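Local coordinates for protein fusolin (Anomala cuprea entomopoxvirus, PDB 4YN1) that forms the crystalline spindles that enhance the virulence of an insect poxvirus, and probably acts on chitin as a member of the lytic polysaccharide monooxygenase family, at residues 117-128 and 230-240. Numbering follows the deposited sequence.
Sequences WPPTVIPLENNF and DAVFANRPGPD. With EDO (1,2-ethanediol), chain C; EDO (1,2-ethanediol), chain E.
The amide of Asn127 turns its edge to the backbone of Arg236 and bonds to it twice. Asn127 OD1 accepts from Arg236 N at 2.8 Å on an in-plane lone pair, while Asn127 ND2 donates to Arg236 O at 2.9 Å, which lies exactly in the amide plane. Two bonds to the N-H and C=O of one residue fix the rotation of that amide. The guanidinium of Arg236 also works through its edge: NH1 reaches a lone pair of Glu125 O at 2.9 Å, the side chain running out fully extended with CG opposite the backbone N (chi1 -167°). Glu125 OE2 stays 4.4 Å from Arg236 NH1 and well out of the guanidinium plane, so any attraction there is probably only electrostatic.

The Phe233 ring has Ile122 O near its plane at the edge; Ile122 CG2 touches CE1, and Leu124 CD2 comes in obliquely to 3.5 Å from Phe233 CD1, its side chain crossing that of Phe233 at about a right angle. Ile132 of strand 131-140 touches both Leu124 and Phe233 on this face. Val121, Val232 and Ala234 line the other face, with Pro119 CG lying 3.6 Å from Val232 CG1. At the far end the Asp230 carboxylate sits beside Trp117 CB, its plane within 10° of the indole's; Arg10 forms a salt bridge with Asp230 and a cation-pi contact with Trp117.

Between these ends five backbone bonds, starting with Thr120 N to Asp230 O and finishing with Leu124 N to Ala234 O, alternate in direction as in a regular parallel ladder. Strand 120-123 thus runs parallel to the end of strand 223-234, joining the mixed sheet of the immunoglobulin-like beta-sandwich core characteristic of lytic polysaccharide monooxygenases.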
ATOM      1  N   TRP A 117       3.091  -7.681   6.200  1.00 12.41           N
ATOM      2  CA  TRP A 117       2.696  -6.283   6.307  1.00 11.04           C
ATOM      3  C   TRP A 117       1.342  -6.173   7.015  1.00 14.78           C
ATOM      4  O   TRP A 117       0.378  -6.843   6.623  1.00 14.07           O
ATOM      5  CB  TRP A 117       2.612  -5.637   4.923  1.00  9.54           C
ATOM      6  CG  TRP A 117       3.952  -5.377   4.342  1.00 10.09           C
ATOM      7  CD1 TRP A 117       4.629  -6.137   3.436  1.00 12.26           C
ATOM      8  CD2 TRP A 117       4.835  -4.311   4.719  1.00 10.73           C
ATOM      9  NE1 TRP A 117       5.845  -5.553   3.152  1.00 12.63           N
ATOM     10  CE2 TRP A 117       6.000  -4.433   3.937  1.00 13.99           C
ATOM     11  CE3 TRP A 117       4.707  -3.216   5.577  1.00 11.74           C
ATOM     12  CZ2 TRP A 117       7.002  -3.460   3.945  1.00 14.05           C
ATOM     13  CZ3 TRP A 117       5.739  -2.299   5.648  1.00 12.47           C
ATOM     14  CH2 TRP A 117       6.869  -2.422   4.842  1.00 13.01           C
ATOM     15  N   PRO A 118       1.250  -5.366   8.080  1.00 13.48           N
ATOM     16  CA  PRO A 118      -0.006  -5.274   8.820  1.00 13.49           C
ATOM     17  C   PRO A 118      -1.134  -4.662   8.006  1.00 14.51           C
ATOM     18  O   PRO A 118      -1.033  -3.554   7.458  1.00 13.58           O
ATOM     19  CB  PRO A 118       0.371  -4.429  10.047  1.00 16.14           C
ATOM     20  CG  PRO A 118       1.820  -4.752  10.225  1.00 22.17           C
ATOM     21  CD  PRO A 118       2.310  -4.636   8.799  1.00 17.27           C
ATOM     22  N   PRO A 119      -2.258  -5.385   7.934  1.00 11.14           N
ATOM     23  CA  PRO A 119      -3.364  -4.889   7.124  1.00  9.98           C
ATOM     24  C   PRO A 119      -4.411  -4.132   7.937  1.00 13.28           C
ATOM     25  O   PRO A 119      -4.535  -4.276   9.158  1.00 12.86           O
ATOM     26  CB  PRO A 119      -3.988  -6.191   6.582  1.00 10.98           C
ATOM     27  CG  PRO A 119      -3.830  -7.134   7.733  1.00 15.00           C
ATOM     28  CD  PRO A 119      -2.523  -6.769   8.414  1.00 11.80           C
ATOM     29  N   THR A 120      -5.215  -3.382   7.227  1.00  9.39           N
ATOM     30  CA  THR A 120      -6.457  -2.822   7.757  1.00  9.13           C
ATOM     31  C   THR A 120      -7.428  -4.011   7.767  1.00 14.26           C
ATOM     32  O   THR A 120      -7.607  -4.649   6.723  1.00 12.26           O
ATOM     33  CB  THR A 120      -6.989  -1.715   6.880  1.00 13.07           C
ATOM     34  OG1 THR A 120      -6.144  -0.555   7.067  1.00 12.35           O
ATOM     35  CG2 THR A 120      -8.457  -1.368   7.188  1.00 13.90           C
ATOM     36  N   VAL A 121      -8.010  -4.335   8.922  1.00 11.69           N
ATOM     37  CA  VAL A 121      -9.005  -5.432   9.060  1.00 11.72           C
ATOM     38  C   VAL A 121     -10.407  -4.894   8.831  1.00 17.95           C
ATOM     39  O   VAL A 121     -10.879  -4.098   9.633  1.00 16.01           O
ATOM     40  CB  VAL A 121      -8.868  -6.120  10.438  1.00 16.27           C
ATOM     41  CG1 VAL A 121      -9.866  -7.262  10.592  1.00 16.81           C
ATOM     42  CG2 VAL A 121      -7.458  -6.621  10.652  1.00 15.43           C
ATOM     43  N   ILE A 122     -11.090  -5.364   7.749  1.00 14.06           N
ATOM     44  CA  ILE A 122     -12.430  -4.925   7.352  1.00 13.33           C
ATOM     45  C   ILE A 122     -13.435  -5.990   7.755  1.00 17.25           C
ATOM     46  O   ILE A 122     -13.444  -7.070   7.177  1.00 13.64           O
ATOM     47  CB  ILE A 122     -12.463  -4.630   5.849  1.00 15.66           C
ATOM     48  CG1 ILE A 122     -11.398  -3.545   5.508  1.00 17.12           C
ATOM     49  CG2 ILE A 122     -13.885  -4.196   5.445  1.00 17.04           C
ATOM     50  CD1 ILE A 122     -11.061  -3.412   4.072  1.00 18.35           C
ATOM     51  N   PRO A 123     -14.268  -5.716   8.769  1.00 18.78           N
ATOM     52  CA  PRO A 123     -15.188  -6.746   9.259  1.00 18.27           C
ATOM     53  C   PRO A 123     -16.349  -6.920   8.310  1.00 19.56           C
ATOM     54  O   PRO A 123     -16.766  -5.958   7.732  1.00 19.64           O
ATOM     55  CB  PRO A 123     -15.639  -6.182  10.620  1.00 21.52           C
ATOM     56  CG  PRO A 123     -15.599  -4.727  10.429  1.00 28.02           C
ATOM     57  CD  PRO A 123     -14.371  -4.480   9.580  1.00 22.86           C
ATOM     58  N   LEU A 124     -16.812  -8.153   8.086  1.00 15.20           N
ATOM     59  CA  LEU A 124     -17.943  -8.399   7.205  1.00 14.64           C
ATOM     60  C   LEU A 124     -19.195  -8.622   8.049  1.00 20.89           C
ATOM     61  O   LEU A 124     -19.131  -9.307   9.050  1.00 20.34           O
ATOM     62  CB  LEU A 124     -17.708  -9.678   6.371  1.00 13.57           C
ATOM     63  CG  LEU A 124     -16.499  -9.666   5.439  1.00 16.35           C
ATOM     64  CD1 LEU A 124     -16.379 -10.934   4.692  1.00 16.49           C
ATOM     65  CD2 LEU A 124     -16.551  -8.522   4.463  1.00 19.90           C
ATOM     66  N   GLU A 125     -20.327  -8.159   7.595  1.00 24.40           N
ATOM     67  CA  GLU A 125     -21.584  -8.470   8.279  1.00 26.72           C
ATOM     68  C   GLU A 125     -22.191  -9.736   7.653  1.00 27.31           C
ATOM     69  O   GLU A 125     -22.950 -10.434   8.315  1.00 26.86           O
ATOM     70  CB  GLU A 125     -22.566  -7.302   8.161  1.00 29.49           C
ATOM     71  CG  GLU A 125     -23.853  -7.534   8.938  1.00 45.44           C
ATOM     72  CD  GLU A 125     -24.660  -6.287   9.232  1.00 77.99           C
ATOM     73  OE1 GLU A 125     -24.870  -5.480   8.299  1.00 82.77           O
ATOM     74  OE2 GLU A 125     -25.104  -6.131  10.392  1.00 78.18           O
ATOM     75  N   ASN A 126     -21.814 -10.048   6.396  1.00 21.06           N
ATOM     76  CA  ASN A 126     -22.307 -11.183   5.621  1.00 19.20           C
ATOM     77  C   ASN A 126     -21.084 -11.768   4.856  1.00 17.31           C
ATOM     78  O   ASN A 126     -20.482 -11.069   4.035  1.00 16.28           O
ATOM     79  CB  ASN A 126     -23.380 -10.642   4.623  1.00 24.02           C
ATOM     80  CG  ASN A 126     -24.029 -11.634   3.705  1.00 40.97           C
ATOM     81  OD1 ASN A 126     -23.503 -12.696   3.417  1.00 28.04           O
ATOM     82  ND2 ASN A 126     -25.169 -11.269   3.138  1.00 45.87           N
ATOM     83  N   ASN A 127     -20.803 -13.053   5.052  1.00 10.71           N
ATOM     84  CA  ASN A 127     -19.652 -13.711   4.412  1.00 10.19           C
ATOM     85  C   ASN A 127     -19.855 -14.153   2.971  1.00 13.76           C
ATOM     86  O   ASN A 127     -18.877 -14.540   2.329  1.00 13.29           O
ATOM     87  CB  ASN A 127     -19.208 -14.912   5.221  1.00 12.79           C
ATOM     88  CG  ASN A 127     -18.810 -14.566   6.610  1.00 22.68           C
ATOM     89  OD1 ASN A 127     -18.407 -13.449   6.866  1.00 14.84           O
ATOM     90  ND2 ASN A 127     -18.921 -15.510   7.534  1.00 11.58           N
ATOM     91  N   PHE A 128     -21.097 -14.120   2.473  1.00 11.97           N
ATOM     92  CA  PHE A 128     -21.431 -14.576   1.109  1.00 11.78           C
ATOM     93  C   PHE A 128     -21.425 -13.505   0.045  1.00 13.91           C
ATOM     94  O   PHE A 128     -21.452 -13.827  -1.126  1.00 14.53           O
ATOM     95  CB  PHE A 128     -22.791 -15.257   1.127  1.00 13.16           C
ATOM     96  CG  PHE A 128     -22.756 -16.531   1.913  1.00 13.70           C
ATOM     97  CD1 PHE A 128     -22.992 -16.527   3.283  1.00 18.97           C
ATOM     98  CD2 PHE A 128     -22.366 -17.720   1.315  1.00 13.79           C
ATOM     99  CE1 PHE A 128     -22.813 -17.693   4.038  1.00 19.77           C
ATOM    100  CE2 PHE A 128     -22.350 -18.910   2.042  1.00 16.59           C
ATOM    101  CZ  PHE A 128     -22.527 -18.880   3.405  1.00 16.99           C
ATOM    102  N   ASP A 230      -2.446  -2.422   2.349  1.00  9.66           N
ATOM    103  CA  ASP A 230      -2.640  -3.767   2.884  1.00  8.56           C
ATOM    104  C   ASP A 230      -4.006  -3.864   3.551  1.00 12.31           C
ATOM    105  O   ASP A 230      -4.344  -3.060   4.431  1.00  9.89           O
ATOM    106  CB  ASP A 230      -1.503  -4.137   3.852  1.00  9.75           C
ATOM    107  CG  ASP A 230      -0.137  -4.106   3.140  1.00 16.69           C
ATOM    108  OD1 ASP A 230       0.049  -4.880   2.179  1.00 15.78           O
ATOM    109  OD2 ASP A 230       0.726  -3.269   3.518  1.00 14.49           O
ATOM    110  N   ALA A 231      -4.744  -4.926   3.208  1.00  9.14           N
ATOM    111  CA  ALA A 231      -6.076  -5.154   3.785  1.00  8.33           C
ATOM    112  C   ALA A 231      -6.428  -6.635   3.886  1.00 11.10           C
ATOM    113  O   ALA A 231      -5.825  -7.480   3.228  1.00  9.71           O
ATOM    114  CB  ALA A 231      -7.114  -4.416   2.944  1.00  9.88           C
ATOM    115  N   VAL A 232      -7.404  -6.930   4.709  1.00 10.38           N
ATOM    116  CA  VAL A 232      -7.953  -8.282   4.881  1.00  9.25           C
ATOM    117  C   VAL A 232      -9.376  -8.153   5.388  1.00 14.47           C
ATOM    118  O   VAL A 232      -9.682  -7.237   6.156  1.00 12.46           O
ATOM    119  CB  VAL A 232      -7.049  -9.112   5.867  1.00 11.47           C
ATOM    120  CG1 VAL A 232      -7.132  -8.583   7.297  1.00 11.75           C
ATOM    121  CG2 VAL A 232      -7.398 -10.587   5.810  1.00 11.37           C
ATOM    122  N   PHE A 233     -10.235  -9.077   4.994  1.00 10.14           N
ATOM    123  CA  PHE A 233     -11.582  -9.117   5.500  1.00  9.55           C
ATOM    124  C   PHE A 233     -11.644 -10.055   6.686  1.00 13.84           C
ATOM    125  O   PHE A 233     -11.009 -11.108   6.680  1.00 13.32           O
ATOM    126  CB  PHE A 233     -12.577  -9.587   4.428  1.00 11.07           C
ATOM    127  CG  PHE A 233     -12.767  -8.610   3.306  1.00 11.22           C
ATOM    128  CD1 PHE A 233     -13.352  -7.373   3.534  1.00 13.66           C
ATOM    129  CD2 PHE A 233     -12.359  -8.918   2.014  1.00 12.87           C
ATOM    130  CE1 PHE A 233     -13.534  -6.469   2.490  1.00 13.95           C
ATOM    131  CE2 PHE A 233     -12.525  -8.003   0.978  1.00 15.13           C
ATOM    132  CZ  PHE A 233     -13.119  -6.789   1.221  1.00 13.99           C
ATOM    133  N   ALA A 234     -12.383  -9.677   7.717  1.00 12.80           N
ATOM    134  CA  ALA A 234     -12.635 -10.584   8.831  1.00 12.90           C
ATOM    135  C   ALA A 234     -14.027 -11.199   8.619  1.00 14.06           C
ATOM    136  O   ALA A 234     -15.055 -10.523   8.734  1.00 12.49           O
ATOM    137  CB  ALA A 234     -12.552  -9.857  10.180  1.00 14.12           C
ATOM    138  N   ASN A 235     -14.055 -12.500   8.304  1.00 11.35           N
ATOM    139  CA  ASN A 235     -15.306 -13.232   8.106  1.00 11.64           C
ATOM    140  C   ASN A 235     -16.027 -13.295   9.428  1.00 14.39           C
ATOM    141  O   ASN A 235     -15.382 -13.427  10.469  1.00 15.69           O
ATOM    142  CB  ASN A 235     -15.060 -14.626   7.540  1.00 14.55           C
ATOM    143  CG  ASN A 235     -14.736 -14.588   6.061  1.00 17.18           C
ATOM    144  OD1 ASN A 235     -15.612 -14.634   5.203  1.00 12.90           O
ATOM    145  ND2 ASN A 235     -13.490 -14.428   5.721  1.00 23.25           N
ATOM    146  N   ARG A 236     -17.335 -13.154   9.405  1.00 13.18           N
ATOM    147  CA  ARG A 236     -18.135 -13.170  10.626  1.00 12.26           C
ATOM    148  C   ARG A 236     -18.152 -14.607  11.163  1.00 15.14           C
ATOM    149  O   ARG A 236     -18.360 -15.541  10.380  1.00 14.33           O
ATOM    150  CB  ARG A 236     -19.557 -12.725  10.312  1.00 16.42           C
ATOM    151  CG  ARG A 236     -20.385 -12.398  11.511  1.00 33.75           C
ATOM    152  CD  ARG A 236     -21.671 -11.748  11.063  1.00 48.63           C
ATOM    153  NE  ARG A 236     -22.435 -11.234  12.195  1.00 61.47           N
ATOM    154  CZ  ARG A 236     -23.608 -10.616  12.099  1.00 74.64           C
ATOM    155  NH1 ARG A 236     -24.174 -10.427  10.910  1.00 50.75           N
ATOM    156  NH2 ARG A 236     -24.227 -10.184  13.190  1.00 70.34           N
ATOM    157  N   PRO A 237     -17.958 -14.790  12.473  1.00 14.54           N
ATOM    158  CA  PRO A 237     -17.983 -16.153  13.040  1.00 15.32           C
ATOM    159  C   PRO A 237     -19.385 -16.712  13.194  1.00 19.27           C
ATOM    160  O   PRO A 237     -20.389 -16.005  13.067  1.00 16.79           O
ATOM    161  CB  PRO A 237     -17.302 -15.981  14.400  1.00 18.13           C
ATOM    162  CG  PRO A 237     -17.633 -14.577  14.799  1.00 23.05           C
ATOM    163  CD  PRO A 237     -17.670 -13.773  13.513  1.00 17.42           C
ATOM    164  N   GLY A 238     -19.444 -18.018  13.428  1.00 16.66           N
ATOM    165  CA  GLY A 238     -20.691 -18.727  13.652  1.00 16.22           C
ATOM    166  C   GLY A 238     -21.215 -19.448  12.438  1.00 19.99           C
ATOM    167  O   GLY A 238     -20.572 -19.448  11.382  1.00 17.46           O
ATOM    168  N   PRO A 239     -22.355 -20.156  12.607  1.00 17.19           N
ATOM    169  CA  PRO A 239     -22.919 -20.913  11.486  1.00 18.13           C
ATOM    170  C   PRO A 239     -23.610 -20.005  10.484  1.00 24.47           C
ATOM    171  O   PRO A 239     -24.108 -18.944  10.844  1.00 22.39           O
ATOM    172  CB  PRO A 239     -23.961 -21.811  12.168  1.00 20.44           C
ATOM    173  CG  PRO A 239     -24.433 -20.991  13.323  1.00 22.86           C
ATOM    174  CD  PRO A 239     -23.194 -20.289  13.819  1.00 18.73           C
ATOM    175  N   ASP A 240     -23.670 -20.450   9.251  1.00 24.89           N
ATOM    176  CA  ASP A 240     -24.411 -19.766   8.202  1.00 27.36           C
ATOM    177  C   ASP A 240     -25.896 -19.742   8.652  1.00 37.48           C
ATOM    178  O   ASP A 240     -26.492 -20.815   8.798  1.00 33.86           O
ATOM    179  CB  ASP A 240     -24.216 -20.507   6.874  1.00 28.38           C
ATOM    180  CG  ASP A 240     -25.085 -20.025   5.716  1.00 40.24           C
ATOM    181  OD1 ASP A 240     -25.773 -19.003   5.875  1.00 40.61           O
ATOM    182  OD2 ASP A 240     -25.104 -20.704   4.672  1.00 45.78           O
TER
HETATM  183  C1  EDO C 404      -9.572 -13.918   6.905  1.00 37.29           C
HETATM  184  O1  EDO C 404     -10.285 -13.559   5.739  1.00 36.53           O
HETATM  185  C2  EDO C 404     -10.454 -14.843   7.785  1.00 37.16           C
HETATM  186  O2  EDO C 404     -11.676 -14.184   8.137  1.00 28.36           O
HETATM  187  C1  EDO E 406     -20.413  -6.810   3.380  1.00 42.08           C
HETATM  188  O1  EDO E 406     -20.371  -8.087   4.017  1.00 40.92           O
HETATM  189  C2  EDO E 406     -19.579  -5.777   4.154  1.00 42.90           C
HETATM  190  O2  EDO E 406     -19.841  -5.935   5.534  1.00 43.64           O
HETATM  191  O   HOH W   1       0.750  -1.983   5.833  1.00 11.36           O
HETATM  192  O   HOH W   2      -4.143  -0.576   5.359  1.00 10.48           O
HETATM  193  O   HOH W   3     -17.054  -9.590  11.284  1.00 42.61           O